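Phosphopantetheine attachment site family protein (Acinetobacter baumannii, PDB 4HKG) probably serves as a free-standing peptidyl carrier protein that holds intermediates on a phosphopantetheine arm in an uncharacterized non-ribosomal peptide pathway. Local coordinates at residues I14-L17 with V18-M22; A45-V48 with S49-E53; P62-L65 with W66-T70; A75-L78 with V79-Q83. All coordinates share one frame; numbering follows the deposited sequence.

Contact 1. Residues I14-L17 with V18-M22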
# COMPACT_ATOMS: atom_id res chain seq x y z
N ILE A 14 -4.12 -2.60 -1.63
CA ILE A 14 -3.26 -1.95 -0.66
C ILE A 14 -4.06 -1.49 0.55
O ILE A 14 -3.63 -1.67 1.69
CB ILE A 14 -2.48 -0.79 -1.30
CG1 ILE A 14 -1.50 -1.31 -2.35
CG2 ILE A 14 -1.71 -0.01 -0.24
CD1 ILE A 14 -0.99 -0.23 -3.29
N ARG A 15 -5.23 -0.92 0.32
CA ARG A 15 -6.08 -0.48 1.43
C ARG A 15 -6.45 -1.65 2.34
O ARG A 15 -6.47 -1.51 3.57
CB ARG A 15 -7.33 0.20 0.87
CG ARG A 15 -8.22 0.89 1.89
CD ARG A 15 -9.41 1.53 1.16
NE ARG A 15 -10.11 2.54 1.94
CZ ARG A 15 -11.05 3.33 1.45
NH1 ARG A 15 -11.39 3.23 0.17
NH2 ARG A 15 -11.65 4.23 2.21
N THR A 16 -6.73 -2.80 1.74
CA THR A 16 -7.04 -4.00 2.50
C THR A 16 -5.85 -4.43 3.34
O THR A 16 -5.99 -4.75 4.53
CB THR A 16 -7.47 -5.14 1.56
OG1 THR A 16 -8.64 -4.75 0.82
CG2 THR A 16 -7.77 -6.41 2.35
N LEU A 17 -4.67 -4.45 2.74
CA LEU A 17 -3.46 -4.82 3.47
C LEU A 17 -3.19 -3.87 4.63
O LEU A 17 -2.89 -4.30 5.76
CB LEU A 17 -2.24 -4.84 2.55
CG LEU A 17 -2.21 -5.88 1.44
CD1 LEU A 17 -1.01 -5.64 0.54
CD2 LEU A 17 -2.15 -7.28 2.03
N VAL A 18 -3.28 -2.57 4.37
CA VAL A 18 -3.02 -1.57 5.39
C VAL A 18 -4.02 -1.68 6.54
O VAL A 18 -3.64 -1.69 7.71
CB VAL A 18 -2.99 -0.15 4.77
CG1 VAL A 18 -3.01 0.92 5.85
CG2 VAL A 18 -1.78 0.00 3.85
N ALA A 19 -5.31 -1.79 6.20
CA ALA A 19 -6.35 -1.89 7.22
C ALA A 19 -6.17 -3.13 8.09
O ALA A 19 -6.34 -3.06 9.31
CB ALA A 19 -7.72 -1.89 6.56
N LYS A 20 -5.82 -4.25 7.48
CA LYS A 20 -5.60 -5.48 8.23
C LYS A 20 -4.43 -5.32 9.21
O LYS A 20 -4.51 -5.78 10.35
CB LYS A 20 -5.38 -6.66 7.29
CG LYS A 20 -6.65 -7.17 6.59
CD LYS A 20 -7.37 -8.24 7.40
CE LYS A 20 -8.61 -8.76 6.67
NZ LYS A 20 -9.07 -10.06 7.23
N GLU A 21 -3.36 -4.67 8.77
CA GLU A 21 -2.21 -4.44 9.64
C GLU A 21 -2.54 -3.45 10.76
O GLU A 21 -2.07 -3.61 11.89
CB GLU A 21 -1.03 -3.92 8.83
CG GLU A 21 -0.22 -5.02 8.18
CD GLU A 21 0.52 -5.83 9.22
OE1 GLU A 21 0.10 -6.96 9.56
OE2 GLU A 21 1.55 -5.33 9.72
N MET A 22 -3.34 -2.44 10.46
CA MET A 22 -3.66 -1.41 11.44
C MET A 22 -4.81 -1.82 12.35
O MET A 22 -5.13 -1.13 13.31
CB MET A 22 -3.95 -0.07 10.75
CG MET A 22 -2.78 0.48 9.92
SD MET A 22 -1.20 0.58 10.79
CE MET A 22 -1.58 1.82 12.03

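Contact 2. Residues A45-V48 with S49-E53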
# COMPACT_ATOMS: atom_id res chain seq x y z
N ALA A 45 5.14 -1.23 7.30
CA ALA A 45 5.62 -1.00 5.94
C ALA A 45 6.30 -2.24 5.38
O ALA A 45 6.12 -2.59 4.21
CB ALA A 45 6.55 0.21 5.89
N LEU A 46 7.09 -2.92 6.20
CA LEU A 46 7.72 -4.17 5.80
C LEU A 46 6.69 -5.27 5.50
O LEU A 46 6.80 -6.01 4.51
CB LEU A 46 8.72 -4.62 6.87
CG LEU A 46 9.37 -5.98 6.65
CD1 LEU A 46 10.14 -6.00 5.34
CD2 LEU A 46 10.27 -6.35 7.82
N SER A 47 5.67 -5.37 6.35
CA SER A 47 4.58 -6.33 6.13
C SER A 47 3.87 -6.07 4.80
O SER A 47 3.67 -6.99 4.00
CB SER A 47 3.58 -6.27 7.28
OG SER A 47 2.40 -7.01 6.98
N VAL A 48 3.46 -4.83 4.58
CA VAL A 48 2.71 -4.47 3.39
C VAL A 48 3.53 -4.65 2.12
O VAL A 48 3.06 -5.25 1.15
CB VAL A 48 2.16 -3.03 3.50
CG1 VAL A 48 1.55 -2.57 2.18
CG2 VAL A 48 1.15 -2.93 4.63
N SER A 49 4.75 -4.14 2.11
CA SER A 49 5.59 -4.28 0.93
C SER A 49 5.91 -5.75 0.64
O SER A 49 5.89 -6.17 -0.52
CB SER A 49 6.85 -3.43 1.03
OG SER A 49 7.66 -3.78 2.15
N GLY A 50 6.19 -6.52 1.69
CA GLY A 50 6.47 -7.94 1.52
C GLY A 50 5.28 -8.71 0.97
O GLY A 50 5.42 -9.59 0.12
N ASP A 51 4.09 -8.38 1.47
CA ASP A 51 2.88 -8.99 0.96
C ASP A 51 2.64 -8.62 -0.50
O ASP A 51 2.25 -9.47 -1.32
CB ASP A 51 1.67 -8.61 1.82
CG ASP A 51 1.62 -9.38 3.14
OD1 ASP A 51 2.43 -10.31 3.34
OD2 ASP A 51 0.74 -9.08 3.98
N LEU A 52 2.91 -7.37 -0.85
CA LEU A 52 2.80 -6.95 -2.24
C LEU A 52 3.80 -7.69 -3.13
O LEU A 52 3.49 -7.99 -4.29
CB LEU A 52 2.95 -5.43 -2.38
CG LEU A 52 1.75 -4.62 -1.87
CD1 LEU A 52 2.12 -3.13 -1.80
CD2 LEU A 52 0.51 -4.84 -2.73
N GLU A 53 4.99 -8.00 -2.61
CA GLU A 53 5.93 -8.82 -3.37
C GLU A 53 5.33 -10.19 -3.65
O GLU A 53 5.44 -10.70 -4.77
CB GLU A 53 7.25 -9.00 -2.62
CG GLU A 53 8.06 -7.72 -2.49
CD GLU A 53 9.39 -7.95 -1.81
OE1 GLU A 53 9.45 -8.78 -0.87
OE2 GLU A 53 10.38 -7.32 -2.23
O HOH W 1 0.41 -6.61 5.00

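Contact 3. Residues P62-L65 with W66-T70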
# COMPACT_ATOMS: atom_id res chain seq x y z
N PRO A 62 10.56 -1.54 1.55
CA PRO A 62 9.60 -0.92 2.47
C PRO A 62 9.61 0.61 2.39
O PRO A 62 8.60 1.25 2.68
CB PRO A 62 10.06 -1.41 3.85
CG PRO A 62 10.78 -2.69 3.57
CD PRO A 62 11.48 -2.45 2.26
N THR A 63 10.74 1.17 1.98
CA THR A 63 10.86 2.62 1.80
C THR A 63 10.00 3.15 0.65
O THR A 63 9.84 4.35 0.50
CB THR A 63 12.33 3.06 1.59
OG1 THR A 63 12.94 2.19 0.64
CG2 THR A 63 13.10 2.99 2.91
N LEU A 64 9.42 2.26 -0.16
CA LEU A 64 8.44 2.72 -1.15
C LEU A 64 7.25 3.39 -0.48
O LEU A 64 6.60 4.25 -1.08
CB LEU A 64 7.96 1.57 -2.04
CG LEU A 64 8.95 1.10 -3.09
CD1 LEU A 64 8.43 -0.16 -3.76
CD2 LEU A 64 9.24 2.19 -4.14
N LEU A 65 6.95 3.01 0.77
CA LEU A 65 5.84 3.65 1.48
C LEU A 65 6.23 5.03 2.01
O LEU A 65 5.37 5.79 2.42
CB LEU A 65 5.28 2.77 2.61
CG LEU A 65 4.34 1.65 2.16
CD1 LEU A 65 5.08 0.45 1.57
CD2 LEU A 65 3.44 1.21 3.32
N TRP A 66 7.53 5.35 1.97
CA TRP A 66 8.00 6.71 2.21
C TRP A 66 7.95 7.51 0.90
O TRP A 66 7.48 8.65 0.86
CB TRP A 66 9.42 6.70 2.79
CG TRP A 66 10.02 8.05 3.06
CD1 TRP A 66 10.82 8.76 2.22
CD2 TRP A 66 9.90 8.82 4.26
NE1 TRP A 66 11.19 9.94 2.82
CE2 TRP A 66 10.64 10.00 4.06
CE3 TRP A 66 9.23 8.63 5.47
CZ2 TRP A 66 10.73 10.98 5.05
CZ3 TRP A 66 9.32 9.61 6.44
CH2 TRP A 66 10.07 10.77 6.22
N ASP A 67 8.45 6.90 -0.17
CA ASP A 67 8.56 7.56 -1.47
C ASP A 67 7.19 7.83 -2.09
O ASP A 67 7.00 8.82 -2.80
CB ASP A 67 9.35 6.69 -2.44
CG ASP A 67 10.78 6.47 -2.00
OD1 ASP A 67 11.28 7.20 -1.11
OD2 ASP A 67 11.42 5.57 -2.57
N TYR A 68 6.25 6.92 -1.82
CA TYR A 68 4.87 6.98 -2.32
C TYR A 68 3.98 6.84 -1.10
O TYR A 68 3.52 5.75 -0.78
CB TYR A 68 4.62 5.87 -3.35
CG TYR A 68 5.57 5.99 -4.52
CD1 TYR A 68 5.29 6.88 -5.55
CD2 TYR A 68 6.76 5.27 -4.58
CE1 TYR A 68 6.15 7.03 -6.61
CE2 TYR A 68 7.63 5.42 -5.65
CZ TYR A 68 7.31 6.30 -6.66
OH TYR A 68 8.17 6.46 -7.72
N PRO A 69 3.76 7.96 -0.39
CA PRO A 69 3.35 7.86 1.02
C PRO A 69 1.85 7.78 1.30
O PRO A 69 1.43 8.09 2.41
CB PRO A 69 3.94 9.14 1.62
CG PRO A 69 3.86 10.12 0.50
CD PRO A 69 4.15 9.34 -0.75
N THR A 70 1.07 7.36 0.32
CA THR A 70 -0.36 7.15 0.51
C THR A 70 -0.73 5.89 -0.23
O THR A 70 0.01 5.41 -1.09
CB THR A 70 -1.22 8.30 -0.06
OG1 THR A 70 -1.19 8.23 -1.48
CG2 THR A 70 -0.72 9.68 0.39
O HOH W 2 12.40 3.08 -1.82

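Contact 4. Residues A75-L78 with V79-Q83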
# COMPACT_ATOMS: atom_id res chain seq x y z
N ALA A 75 -0.34 2.73 -5.16
CA ALA A 75 -1.08 2.06 -6.23
C ALA A 75 -0.63 2.55 -7.60
O ALA A 75 -0.45 1.75 -8.52
CB ALA A 75 -2.57 2.26 -6.06
N GLU A 76 -0.46 3.87 -7.72
CA GLU A 76 0.02 4.47 -8.96
C GLU A 76 1.38 3.90 -9.33
O GLU A 76 1.63 3.58 -10.50
CB GLU A 76 0.10 6.00 -8.79
CG GLU A 76 0.63 6.73 -10.01
CD GLU A 76 -0.47 7.14 -10.96
OE1 GLU A 76 -1.65 7.07 -10.57
OE2 GLU A 76 -0.15 7.55 -12.10
N TYR A 77 2.26 3.76 -8.34
CA TYR A 77 3.58 3.20 -8.57
C TYR A 77 3.50 1.75 -9.09
O TYR A 77 4.18 1.40 -10.05
CB TYR A 77 4.43 3.28 -7.30
CG TYR A 77 5.78 2.63 -7.45
CD1 TYR A 77 6.80 3.27 -8.13
CD2 TYR A 77 6.03 1.36 -6.92
CE1 TYR A 77 8.04 2.68 -8.28
CE2 TYR A 77 7.27 0.76 -7.07
CZ TYR A 77 8.27 1.42 -7.75
OH TYR A 77 9.51 0.85 -7.91
N LEU A 78 2.66 0.94 -8.46
CA LEU A 78 2.52 -0.45 -8.88
C LEU A 78 2.05 -0.56 -10.32
O LEU A 78 2.58 -1.37 -11.08
CB LEU A 78 1.55 -1.22 -7.97
CG LEU A 78 2.03 -1.43 -6.54
CD1 LEU A 78 1.03 -2.30 -5.80
CD2 LEU A 78 3.41 -2.07 -6.52
N VAL A 79 1.07 0.24 -10.70
CA VAL A 79 0.60 0.24 -12.08
C VAL A 79 1.74 0.56 -13.04
O VAL A 79 1.90 -0.10 -14.07
CB VAL A 79 -0.57 1.23 -12.31
CG1 VAL A 79 -0.88 1.38 -13.79
CG2 VAL A 79 -1.81 0.76 -11.56
N SER A 80 2.53 1.56 -12.69
CA SER A 80 3.67 1.97 -13.50
C SER A 80 4.68 0.84 -13.67
O SER A 80 5.20 0.62 -14.76
CB SER A 80 4.35 3.20 -12.90
OG SER A 80 3.54 4.36 -13.04
N GLU A 81 4.94 0.13 -12.58
CA GLU A 81 5.94 -0.93 -12.58
C GLU A 81 5.48 -2.14 -13.38
O GLU A 81 6.30 -2.85 -13.96
CB GLU A 81 6.27 -1.37 -11.16
CG GLU A 81 7.06 -0.35 -10.38
CD GLU A 81 8.43 -0.09 -10.98
OE1 GLU A 81 9.25 -1.03 -11.04
OE2 GLU A 81 8.68 1.05 -11.41
N LEU A 82 4.17 -2.37 -13.41
CA LEU A 82 3.62 -3.56 -14.04
C LEU A 82 3.17 -3.31 -15.48
O LEU A 82 2.84 -4.24 -16.20
CB LEU A 82 2.46 -4.10 -13.20
CG LEU A 82 2.89 -4.64 -11.84
CD1 LEU A 82 1.71 -4.80 -10.91
CD2 LEU A 82 3.63 -5.96 -11.99
N GLN A 83 3.19 -2.04 -15.89
CA GLN A 83 2.80 -1.67 -17.25
C GLN A 83 3.93 -1.92 -18.24
O GLN A 83 4.59 -2.97 -18.20
CB GLN A 83 2.38 -0.20 -17.30
O HOH W 3 2.42 6.97 -13.12

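Contact 1. Residues I14-L17 with V18-M22
Ile14 meets Val18 one helical turn further on, branch to branch: CG2 of Ile14 lies 4.1 Å from CG2 of Val18, the two side chains crossing at a slant. Their backbones are joined by the bond from Val18 N to Ile14 O (2.8 Å), which is nearly straight at 168°. With Val18 CG1 anti to the backbone N (chi1 168°), CG2 is turned back over the preceding turn, where it also comes 3.3 Å from Ile14 O. Arg15 O accepts Ala19 N at 2.9 Å, while the Arg15 guanidinium leaves the turn and makes weak hydrogen bonds to Pro26 O and Ile29 O. The turn belongs to helix 7-22, the first helix of the carrier-protein bundle; Ile14 faces helix 71-82, and Val18 packs on Phe35, Tyr38 and Leu40. Thr16 O receives Lys20 N at 3.0 Å, and the aliphatic CG of Lys20 comes close beside the same oxygen before the chain bends outward at chi2 (-89°); the Thr16 hydroxyl is engaged with Ala12 O one turn back. At Leu17, the carbonyl oxygen takes Glu21 N at 3.1 Å, and CB and CG of Glu21 rest near that oxygen before the carboxylate leads away.

Contact 2. Residues A45-V48 with S49-E53
Ser49 folds its hydroxyl back onto Ala45, so that Ala45 O is gripped twice: by Ser49 N at 2.9 Å and by Ser49 OG at 2.8 Å. The two donors arrive from opposite faces of the carbonyl plane, and the hydroxyl reaches it because OG stands between the backbone N and the carbonyl carbon (chi1 60°). This buried serine thereby spends its proton inside its own helix, while Pro62 packs against its side chain. On the inner side, Val48 and Leu52 lie next to each other and point the same way, with Val48 CG1 4.1 Å from Leu52 CD1. Leu52 CG sits 3.4 Å from Val48 O, the acceptor of Leu52 N, and the leucine continues into the core against Ile14, Leu17, Leu74 and Leu78. Gly50, bonded through its N to Leu46 O, presents only backbone on its stretch of the turn. The looser flank is that of Ser47 and Asp51, which borders helix 7-22 at Glu21 and Leu17. Here the side chains stay apart, Ser47 OG being 4.0 Å from Asp51 OD2, and a water spans the interval: it lies 2.8 Å from Ser47 OG and donates to Asp51 OD2 at 2.7 Å. Asp51 N is bonded to Ser47 O, and the carboxylate of the same residue lies beside that oxygen. Val48 and Leu52 turned to the core, with a water-bridged polar pair on another flank, are consistent with the amphipathic second helix of a carrier-protein bundle, whose N-terminal end carries the phosphopantetheine-bearing serine in this family.

Contact 3. Residues P62-L65 with W66-T70
The short third helix of the carrier-protein fold, residues 64-67, is little more than one turn; Thr63 touches Trp66 and Asp67 across this turn, and the chain leaves helical geometry at Tyr68. Thr63 O serves two backbone donors that approach differently. Asp67 N, at the four-residue spacing of an alpha-helical turn, comes in the carbonyl plane at 3.0 Å, whereas Trp66 N, at a three-residue spacing, stands above that plane at 2.9 Å with a more bent N-H...O angle of 137°. The side chains of Thr63 and Asp67 are joined less directly: a water lies 2.7 Å from Thr63 OG1 and donates to Asp67 OD2 at 2.8 Å, bridging the exposed side of the turn. At Trp66 the indole swings outward, CG anti to the backbone N (chi1 179°), while Trp66 CB stays near Thr63 O; Asp67 OD1 lies at the ring edge, in its plane. Leu64 and Tyr68 carry the apolar part. They run side by side in the same direction, Leu64 CD2 coming 3.9 Å from Tyr68 CE2, and both reach helix 71-82, where the Tyr68 ring stacks with Tyr77. In the backbone, Leu64 O accepts Tyr68 N at 2.8 Å and lies near the plane of the phenol ring, off its edge. Leu65 turns inward to Phe35, Leu40 and Leu74. Its carbonyl would next meet a backbone N-H, but Pro69 has none; instead Pro69 CA directs its hydrogen at Leu65 O, 3.2 Å away, with 148° at the hydrogen.

Contact 4. Residues A75-L78 with V79-Q83
Glu81 lays its CG over one face of the Tyr77 ring, a CH-pi contact 3.6 Å from the ring centroid. The methylene is displaced toward the rim, next to CZ. A bend at chi2 (-63°) then sets the carboxylate over the CZ-OH end of the phenol, nearly parallel to the ring, the two planes only 10° apart. In the backbone, Tyr77 O is satisfied by Glu81 N at 2.9 Å. The neighbouring acceptors follow suit: Ala75 O takes Val79 N at 3.1 Å, Glu76 O takes Ser80 N at the same separation of 3.1 Å, and Leu78 O takes Leu82 N at 3.0 Å through a more bent N-H...O angle of 138°. On the outer flank a water donates to Glu76 OE2 at 2.8 Å; its link to Ser80 OG is uncertain, because Ser80 has a second conformer. The other carboxylate oxygen, Glu76 OE1, has a long, weak ion pair with Lys7. Beyond Leu82 the regular bonding weakens, Gln83 N reaching Val79 O only feebly. With Ala75 and Leu78 on its inner face, the exposed Glu76 and Glu81 outside and weakening bonds at its end, helix 71-82 is the final amphipathic helix of the four-helix carrier-protein fold.

Along the chain the four contacts come in series, one on each helix: contact 1 on helix 7-22, contact 2 on helix 42-56, contact 3 on helix 64-67 and contact 4 on helix 71-82. Contacts 1 and 2 have centres about 10 Å apart, while contacts 1 and 4, about 18 Å apart, lie on opposite sides of the chain's centre. They still meet through Ile14, which reaches Leu78, and Leu52 of contact 2 joins the same apolar cluster. Contact 3 touches contact 2 through Pro62 and contact 4 through Leu64 and Tyr68. The three longer helices thus share one small core, and the short helix bridges two of them, completing the compact bundle of a carrier protein.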